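Local atomic coordinates of peroxisomal catalase A (Saccharomyces cerevisiae, PDB entry 1A4E), a protein that uses a heme cofactor to catalyse the breakdown of hydrogen peroxide into water and oxygen, probably protecting cells from peroxide made by peroxisomal oxidases. Residues 189-194 with 224-229; 265-270 with 289-294. All blocks are in the same frame, centred on the assembly; numbering follows the deposited sequence.

In the fold
Both contacts belong to the catalase family region of one subunit, and both segments of contact 1 precede those of contact 2 in the sequence. Their centres lie about 28 Å apart and their nearest atoms about 12 Å, so they do not touch. What relates them is the antiparallel sheet. Contact 1 joins the loops before strand 197-198 and after strand 212-221, and contact 2 lies where strand 259-267, a partner of 212-221, meets the approach to strand 294-303. Neither reaches the heme: the side chain of Pro189 is about 13 Å from it and that of Gln265 about 14 Å. Pro189 is also about 11 Å from the active-site residue Asn129, between side chains.

Contact 1: residues 189-194 with 224-229; sequences PANYRS and GIKNLT
Two irregular loops of the catalase domain are stitched together where Pro189 bridges Asn227, with CA atoms 4.3 Å apart. The bridge is single, so the loops are joined at one isolated beta bridge and do not pair as strands. Its main bond runs from Ala190 N to Lys226 O at 3.0 Å, nearly straight with 163° at the hydrogen. A second backbone bond, from Lys226 N to Ser194 O, is weak at 3.4 Å; it lets Lys226 engage 189-194 through both its amide and its carbonyl. Ile225 CA also directs a C-H at the backbone O of Ser194.

The side chains follow this frame. Lys226 has CG anti to its backbone N (chi1 -171°) and stays extended beyond it, which lays its methylene groups alongside the methyl of Ala190; the closest approach is from CE to Ala190 CB at 3.7 Å. The backbone of Ala190 meets Leu228, whose CG rests 3.9 Å from Ala190 CA. At the other end, Ser194 OG is gripped twice. It donates to Asn191 OD1 at 2.9 Å, approaching above the plane of that amide carbonyl, and accepts a bond from a water that also donates to Gly224 O at 3.2 Å. One water therefore ties the serine hydroxyl to the facing backbone, while Asn191 holds it within its own loop.

Around the contact, Arg193 reaches helix 243-253, where its NH1 forms a salt bridge with Asp247, and the ring of Tyr192 stacks on that of Phe94. Segment 189-194 leads on to strand 197-198, whereas 224-229 follows strand 212-221 and ends at Thr229, the N-cap residue of helix 230-239.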
ATOM      1  N   PRO B 189      10.941 -27.346  21.621  1.00 26.41           N
ATOM      2  CA  PRO B 189      12.312 -27.754  21.312  1.00 26.34           C
ATOM      3  C   PRO B 189      13.343 -26.956  22.093  1.00 27.24           C
ATOM      4  O   PRO B 189      13.085 -25.821  22.491  1.00 29.03           O
ATOM      5  CB  PRO B 189      12.473 -27.545  19.828  1.00 26.33           C
ATOM      6  CG  PRO B 189      11.065 -27.487  19.316  1.00 26.18           C
ATOM      7  CD  PRO B 189      10.331 -26.771  20.429  1.00 24.28           C
ATOM      8  N   ALA B 190      14.525 -27.529  22.317  1.00 30.10           N
ATOM      9  CA  ALA B 190      15.598 -26.849  23.040  1.00 31.49           C
ATOM     10  C   ALA B 190      16.206 -25.702  22.237  1.00 32.04           C
ATOM     11  O   ALA B 190      16.754 -24.741  22.782  1.00 32.92           O
ATOM     12  CB  ALA B 190      16.707 -27.833  23.372  1.00 30.09           C
ATOM     13  N   ASN B 191      16.090 -25.878  20.916  1.00 29.28           N
ATOM     14  CA  ASN B 191      16.521 -24.933  19.909  1.00 29.20           C
ATOM     15  C   ASN B 191      16.153 -25.450  18.521  1.00 31.61           C
ATOM     16  O   ASN B 191      15.618 -26.557  18.381  1.00 35.29           O
ATOM     17  CB  ASN B 191      18.026 -24.723  20.008  1.00 28.30           C
ATOM     18  CG  ASN B 191      18.872 -25.983  19.962  1.00 28.09           C
ATOM     19  OD1 ASN B 191      18.953 -26.679  18.959  1.00 29.12           O
ATOM     20  ND2 ASN B 191      19.524 -26.309  21.065  1.00 28.93           N
ATOM     21  N   TYR B 192      16.429 -24.661  17.471  1.00 28.78           N
ATOM     22  CA  TYR B 192      16.122 -25.033  16.092  1.00 27.29           C
ATOM     23  C   TYR B 192      17.001 -26.128  15.501  1.00 28.88           C
ATOM     24  O   TYR B 192      16.618 -26.803  14.543  1.00 29.31           O
ATOM     25  CB  TYR B 192      16.213 -23.794  15.202  1.00 27.31           C
ATOM     26  CG  TYR B 192      15.137 -22.755  15.488  1.00 27.87           C
ATOM     27  CD1 TYR B 192      13.805 -23.158  15.623  1.00 27.26           C
ATOM     28  CD2 TYR B 192      15.481 -21.403  15.615  1.00 26.34           C
ATOM     29  CE1 TYR B 192      12.814 -22.220  15.887  1.00 26.99           C
ATOM     30  CE2 TYR B 192      14.488 -20.459  15.884  1.00 26.33           C
ATOM     31  CZ  TYR B 192      13.161 -20.877  16.021  1.00 28.83           C
ATOM     32  OH  TYR B 192      12.165 -19.960  16.299  1.00 30.73           O
ATOM     33  N   ARG B 193      18.186 -26.312  16.089  1.00 26.49           N
ATOM     34  CA  ARG B 193      19.123 -27.343  15.662  1.00 27.83           C
ATOM     35  C   ARG B 193      18.753 -28.721  16.198  1.00 27.93           C
ATOM     36  O   ARG B 193      19.318 -29.728  15.788  1.00 28.19           O
ATOM     37  CB  ARG B 193      20.512 -26.977  16.149  1.00 25.86           C
ATOM     38  CG  ARG B 193      21.002 -25.666  15.562  1.00 26.15           C
ATOM     39  CD  ARG B 193      21.970 -24.958  16.488  1.00 27.13           C
ATOM     40  NE  ARG B 193      23.077 -25.807  16.867  1.00 35.61           N
ATOM     41  CZ  ARG B 193      23.416 -26.011  18.142  1.00 32.57           C
ATOM     42  NH1 ARG B 193      22.769 -25.448  19.151  1.00 29.34           N
ATOM     43  NH2 ARG B 193      24.414 -26.836  18.401  1.00 36.00           N
ATOM     44  N   SER B 194      17.782 -28.782  17.108  1.00 28.70           N
ATOM     45  CA  SER B 194      17.416 -30.018  17.769  1.00 29.48           C
ATOM     46  C   SER B 194      16.003 -30.489  17.449  1.00 29.95           C
ATOM     47  O   SER B 194      15.335 -31.072  18.304  1.00 30.40           O
ATOM     48  CB  SER B 194      17.579 -29.805  19.267  1.00 30.32           C
ATOM     49  OG  SER B 194      18.916 -29.479  19.622  1.00 30.09           O
ATOM     50  N   GLY B 224      20.342 -34.438  16.989  1.00 31.84           N
ATOM     51  CA  GLY B 224      19.473 -35.197  17.872  1.00 29.40           C
ATOM     52  C   GLY B 224      18.354 -34.346  18.457  1.00 31.88           C
ATOM     53  O   GLY B 224      18.498 -33.133  18.623  1.00 31.76           O
ATOM     54  N   ILE B 225      17.220 -35.001  18.752  1.00 29.03           N
ATOM     55  CA  ILE B 225      16.086 -34.345  19.373  1.00 29.91           C
ATOM     56  C   ILE B 225      16.411 -34.022  20.826  1.00 33.17           C
ATOM     57  O   ILE B 225      16.843 -34.864  21.615  1.00 36.98           O
ATOM     58  CB  ILE B 225      14.841 -35.266  19.275  1.00 29.29           C
ATOM     59  CG1 ILE B 225      14.410 -35.405  17.822  1.00 26.60           C
ATOM     60  CG2 ILE B 225      13.690 -34.694  20.108  1.00 29.38           C
ATOM     61  CD1 ILE B 225      13.910 -34.104  17.168  1.00 25.14           C
ATOM     62  N   LYS B 226      16.216 -32.749  21.155  1.00 34.63           N
ATOM     63  CA  LYS B 226      16.444 -32.253  22.494  1.00 35.63           C
ATOM     64  C   LYS B 226      15.325 -31.252  22.727  1.00 35.27           C
ATOM     65  O   LYS B 226      15.021 -30.413  21.879  1.00 35.12           O
ATOM     66  CB  LYS B 226      17.820 -31.593  22.566  1.00 39.63           C
ATOM     67  CG  LYS B 226      18.239 -31.223  23.980  1.00 46.83           C
ATOM     68  CD  LYS B 226      19.506 -30.385  23.928  1.00 55.95           C
ATOM     69  CE  LYS B 226      19.554 -29.474  25.156  1.00 60.92           C
ATOM     70  NZ  LYS B 226      20.432 -28.336  24.920  1.00 62.71           N
ATOM     71  N   ASN B 227      14.674 -31.407  23.884  1.00 34.92           N
ATOM     72  CA  ASN B 227      13.519 -30.615  24.274  1.00 32.82           C
ATOM     73  C   ASN B 227      13.662 -30.002  25.659  1.00 34.24           C
ATOM     74  O   ASN B 227      14.520 -30.352  26.475  1.00 34.65           O
ATOM     75  CB  ASN B 227      12.248 -31.462  24.300  1.00 30.36           C
ATOM     76  CG  ASN B 227      11.898 -32.142  22.994  1.00 33.97           C
ATOM     77  OD1 ASN B 227      11.860 -31.524  21.933  1.00 32.54           O
ATOM     78  ND2 ASN B 227      11.613 -33.437  23.054  1.00 34.11           N
ATOM     79  N   LEU B 228      12.768 -29.044  25.884  1.00 32.16           N
ATOM     80  CA  LEU B 228      12.631 -28.385  27.161  1.00 30.97           C
ATOM     81  C   LEU B 228      11.321 -28.841  27.795  1.00 31.51           C
ATOM     82  O   LEU B 228      10.401 -29.335  27.127  1.00 26.92           O
ATOM     83  CB  LEU B 228      12.580 -26.866  26.994  1.00 29.50           C
ATOM     84  CG  LEU B 228      13.747 -26.128  26.353  1.00 32.55           C
ATOM     85  CD1 LEU B 228      13.387 -24.662  26.230  1.00 28.69           C
ATOM     86  CD2 LEU B 228      15.013 -26.316  27.174  1.00 31.21           C
ATOM     87  N   THR B 229      11.270 -28.713  29.127  1.00 31.19           N
ATOM     88  CA  THR B 229      10.017 -28.918  29.843  1.00 33.54           C
ATOM     89  C   THR B 229       9.319 -27.566  29.826  1.00 33.54           C
ATOM     90  O   THR B 229       9.975 -26.537  29.622  1.00 34.14           O
ATOM     91  CB  THR B 229      10.259 -29.384  31.304  1.00 33.23           C
ATOM     92  OG1 THR B 229      11.042 -28.409  31.977  1.00 34.41           O
ATOM     93  CG2 THR B 229      10.948 -30.738  31.339  1.00 31.03           C
TER
HETATM   94  O   HOH W   1      20.719 -31.650  20.300  1.00 37.75           O

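Contact 2: residues 265-270 with 289-294; sequences QTMTER and GQFPLR
At the end of strand 259-267, in the antiparallel sheet of the catalase domain, Gln265 bonds to the backbone of Phe291 and Met267 packs on its ring; Phe291 lies in the loop that returns the chain to the neighbouring strand 294-303. The polar contact is a hydrogen bond from Gln265 NE2 to Phe291 O, 3.0 Å long with 158° at the hydrogen. NE2 lies in the plane of the Phe291 carbonyl, and Phe291 O lies almost in the amide plane of Gln265. The same NE2 also bonds to Trp286 O, and OE1 to His218 NE2, so both ends of the amide have partners that fix its rotation.

The aromatic contact is made by Met267. A bend at chi3 (-72°) brings its CE over one face of the Phe291 ring, 3.6 Å from the centroid and 14° off the normal, a CH-pi contact. Met267 SD lies obliquely to the Phe291 ring, 4.9 Å from its centroid, a Met-aromatic contact. Gln290 CG lies over the opposite face.

A separate apolar touch joins Leu293 CD2 to Gln265 CG at 3.7 Å.

Solvent supplies the last link: a single water accepts from Thr266 N at 3.1 Å and donates to Pro292 O at 2.8 Å.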
ATOM      1  N   GLN B 265       9.749 -41.176   2.023  1.00 32.58           N
ATOM      2  CA  GLN B 265       8.951 -42.389   2.003  1.00 30.55           C
ATOM      3  C   GLN B 265       8.227 -42.328   0.673  1.00 30.61           C
ATOM      4  O   GLN B 265       7.632 -41.304   0.329  1.00 31.67           O
ATOM      5  CB  GLN B 265       7.896 -42.418   3.081  1.00 28.63           C
ATOM      6  CG  GLN B 265       8.401 -42.655   4.482  1.00 29.50           C
ATOM      7  CD  GLN B 265       7.262 -42.520   5.476  1.00 31.23           C
ATOM      8  OE1 GLN B 265       6.697 -41.439   5.600  1.00 32.06           O
ATOM      9  NE2 GLN B 265       6.865 -43.576   6.193  1.00 27.64           N
ATOM     10  N   THR B 266       8.318 -43.390  -0.125  1.00 28.08           N
ATOM     11  CA  THR B 266       7.610 -43.431  -1.384  1.00 27.94           C
ATOM     12  C   THR B 266       6.508 -44.474  -1.348  1.00 27.64           C
ATOM     13  O   THR B 266       6.480 -45.368  -0.502  1.00 30.01           O
ATOM     14  CB  THR B 266       8.576 -43.726  -2.537  1.00 25.08           C
ATOM     15  OG1 THR B 266       9.284 -44.914  -2.235  1.00 31.08           O
ATOM     16  CG2 THR B 266       9.531 -42.579  -2.750  1.00 25.11           C
ATOM     17  N   MET B 267       5.594 -44.332  -2.306  1.00 28.33           N
ATOM     18  CA  MET B 267       4.397 -45.143  -2.377  1.00 27.26           C
ATOM     19  C   MET B 267       3.800 -45.022  -3.766  1.00 29.00           C
ATOM     20  O   MET B 267       3.790 -43.937  -4.342  1.00 29.62           O
ATOM     21  CB  MET B 267       3.416 -44.629  -1.333  1.00 28.44           C
ATOM     22  CG  MET B 267       2.191 -45.467  -1.194  1.00 25.74           C
ATOM     23  SD  MET B 267       0.953 -44.718  -0.132  1.00 30.55           S
ATOM     24  CE  MET B 267       1.744 -44.948   1.427  1.00 26.24           C
ATOM     25  N   THR B 268       3.304 -46.118  -4.341  1.00 31.75           N
ATOM     26  CA  THR B 268       2.616 -46.048  -5.625  1.00 32.05           C
ATOM     27  C   THR B 268       1.128 -45.781  -5.420  1.00 31.14           C
ATOM     28  O   THR B 268       0.620 -45.736  -4.296  1.00 29.37           O
ATOM     29  CB  THR B 268       2.810 -47.367  -6.417  1.00 32.43           C
ATOM     30  OG1 THR B 268       2.240 -48.433  -5.662  1.00 38.34           O
ATOM     31  CG2 THR B 268       4.280 -47.612  -6.719  1.00 28.81           C
ATOM     32  N   GLU B 269       0.415 -45.582  -6.525  1.00 33.37           N
ATOM     33  CA  GLU B 269      -1.022 -45.362  -6.480  1.00 38.14           C
ATOM     34  C   GLU B 269      -1.767 -46.616  -5.995  1.00 39.99           C
ATOM     35  O   GLU B 269      -2.752 -46.519  -5.260  1.00 39.08           O
ATOM     36  CB  GLU B 269      -1.434 -44.948  -7.876  1.00 38.55           C
ATOM     37  CG  GLU B 269      -2.850 -44.408  -7.969  1.00 43.57           C
ATOM     38  CD  GLU B 269      -3.291 -43.991  -9.367  1.00 47.59           C
ATOM     39  OE1 GLU B 269      -2.616 -44.296 -10.358  1.00 49.73           O
ATOM     40  OE2 GLU B 269      -4.334 -43.346  -9.465  1.00 49.92           O
ATOM     41  N   ARG B 270      -1.264 -47.805  -6.377  1.00 43.13           N
ATOM     42  CA  ARG B 270      -1.774 -49.111  -5.953  1.00 45.30           C
ATOM     43  C   ARG B 270      -1.640 -49.287  -4.443  1.00 41.07           C
ATOM     44  O   ARG B 270      -2.593 -49.730  -3.798  1.00 42.04           O
ATOM     45  CB  ARG B 270      -0.992 -50.186  -6.727  1.00 51.16           C
ATOM     46  CG  ARG B 270      -0.927 -51.645  -6.257  1.00 61.61           C
ATOM     47  CD  ARG B 270       0.188 -52.248  -7.123  1.00 73.91           C
ATOM     48  NE  ARG B 270       0.874 -53.455  -6.652  1.00 82.40           N
ATOM     49  CZ  ARG B 270       1.850 -53.475  -5.717  1.00 84.38           C
ATOM     50  NH1 ARG B 270       2.295 -52.372  -5.101  1.00 83.09           N
ATOM     51  NH2 ARG B 270       2.464 -54.631  -5.458  1.00 84.04           N
ATOM     52  N   GLY B 289       7.459 -49.208   8.844  1.00 29.35           N
ATOM     53  CA  GLY B 289       7.762 -50.621   8.673  1.00 28.32           C
ATOM     54  C   GLY B 289       7.605 -51.009   7.209  1.00 27.60           C
ATOM     55  O   GLY B 289       8.548 -51.478   6.561  1.00 29.12           O
ATOM     56  N   GLN B 290       6.435 -50.668   6.673  1.00 27.01           N
ATOM     57  CA  GLN B 290       6.091 -50.951   5.300  1.00 27.39           C
ATOM     58  C   GLN B 290       6.691 -49.954   4.332  1.00 27.17           C
ATOM     59  O   GLN B 290       7.055 -50.338   3.219  1.00 29.69           O
ATOM     60  CB  GLN B 290       4.587 -50.944   5.149  1.00 25.90           C
ATOM     61  CG  GLN B 290       4.186 -51.657   3.878  1.00 28.07           C
ATOM     62  CD  GLN B 290       2.691 -51.723   3.619  1.00 30.99           C
ATOM     63  OE1 GLN B 290       2.309 -51.850   2.461  1.00 35.07           O
ATOM     64  NE2 GLN B 290       1.792 -51.595   4.601  1.00 27.80           N
ATOM     65  N   PHE B 291       6.789 -48.676   4.730  1.00 27.97           N
ATOM     66  CA  PHE B 291       7.298 -47.623   3.854  1.00 26.70           C
ATOM     67  C   PHE B 291       8.500 -46.971   4.517  1.00 27.78           C
ATOM     68  O   PHE B 291       8.383 -45.943   5.184  1.00 27.81           O
ATOM     69  CB  PHE B 291       6.209 -46.564   3.592  1.00 25.20           C
ATOM     70  CG  PHE B 291       4.925 -47.155   3.036  1.00 20.52           C
ATOM     71  CD1 PHE B 291       4.870 -47.584   1.711  1.00 19.17           C
ATOM     72  CD2 PHE B 291       3.819 -47.309   3.880  1.00 21.50           C
ATOM     73  CE1 PHE B 291       3.701 -48.178   1.230  1.00 19.93           C
ATOM     74  CE2 PHE B 291       2.658 -47.902   3.392  1.00 19.43           C
ATOM     75  CZ  PHE B 291       2.598 -48.339   2.066  1.00 21.91           C
ATOM     76  N   PRO B 292       9.690 -47.561   4.382  1.00 28.85           N
ATOM     77  CA  PRO B 292      10.890 -47.168   5.114  1.00 30.18           C
ATOM     78  C   PRO B 292      11.470 -45.831   4.649  1.00 30.91           C
ATOM     79  O   PRO B 292      11.120 -45.316   3.586  1.00 30.57           O
ATOM     80  CB  PRO B 292      11.842 -48.319   4.900  1.00 29.59           C
ATOM     81  CG  PRO B 292      11.057 -49.381   4.178  1.00 30.01           C
ATOM     82  CD  PRO B 292      10.026 -48.590   3.407  1.00 29.63           C
ATOM     83  N   LEU B 293      12.371 -45.239   5.436  1.00 30.90           N
ATOM     84  CA  LEU B 293      13.001 -43.989   5.048  1.00 29.14           C
ATOM     85  C   LEU B 293      14.159 -44.271   4.107  1.00 28.50           C
ATOM     86  O   LEU B 293      15.068 -45.023   4.431  1.00 29.07           O
ATOM     87  CB  LEU B 293      13.513 -43.239   6.279  1.00 25.85           C
ATOM     88  CG  LEU B 293      12.508 -42.816   7.346  1.00 29.19           C
ATOM     89  CD1 LEU B 293      13.187 -41.895   8.341  1.00 24.64           C
ATOM     90  CD2 LEU B 293      11.345 -42.090   6.713  1.00 28.36           C
ATOM     91  N   ARG B 294      14.058 -43.729   2.897  1.00 25.83           N
ATOM     92  CA  ARG B 294      15.102 -43.853   1.897  1.00 24.55           C
ATOM     93  C   ARG B 294      15.927 -42.573   1.941  1.00 27.03           C
ATOM     94  O   ARG B 294      15.347 -41.484   1.963  1.00 26.21           O
ATOM     95  CB  ARG B 294      14.436 -44.048   0.551  1.00 21.09           C
ATOM     96  CG  ARG B 294      15.429 -44.125  -0.586  1.00 22.12           C
ATOM     97  CD  ARG B 294      14.747 -44.442  -1.893  1.00 20.27           C
ATOM     98  NE  ARG B 294      15.739 -44.343  -2.943  1.00 19.78           N
ATOM     99  CZ  ARG B 294      15.459 -44.668  -4.195  1.00 20.83           C
ATOM    100  NH1 ARG B 294      14.262 -45.109  -4.559  1.00 18.31           N
ATOM    101  NH2 ARG B 294      16.402 -44.543  -5.119  1.00 20.96           N
TER
HETATM  102  O   HOH W   2       9.740 -45.745   1.212  1.00 57.67           O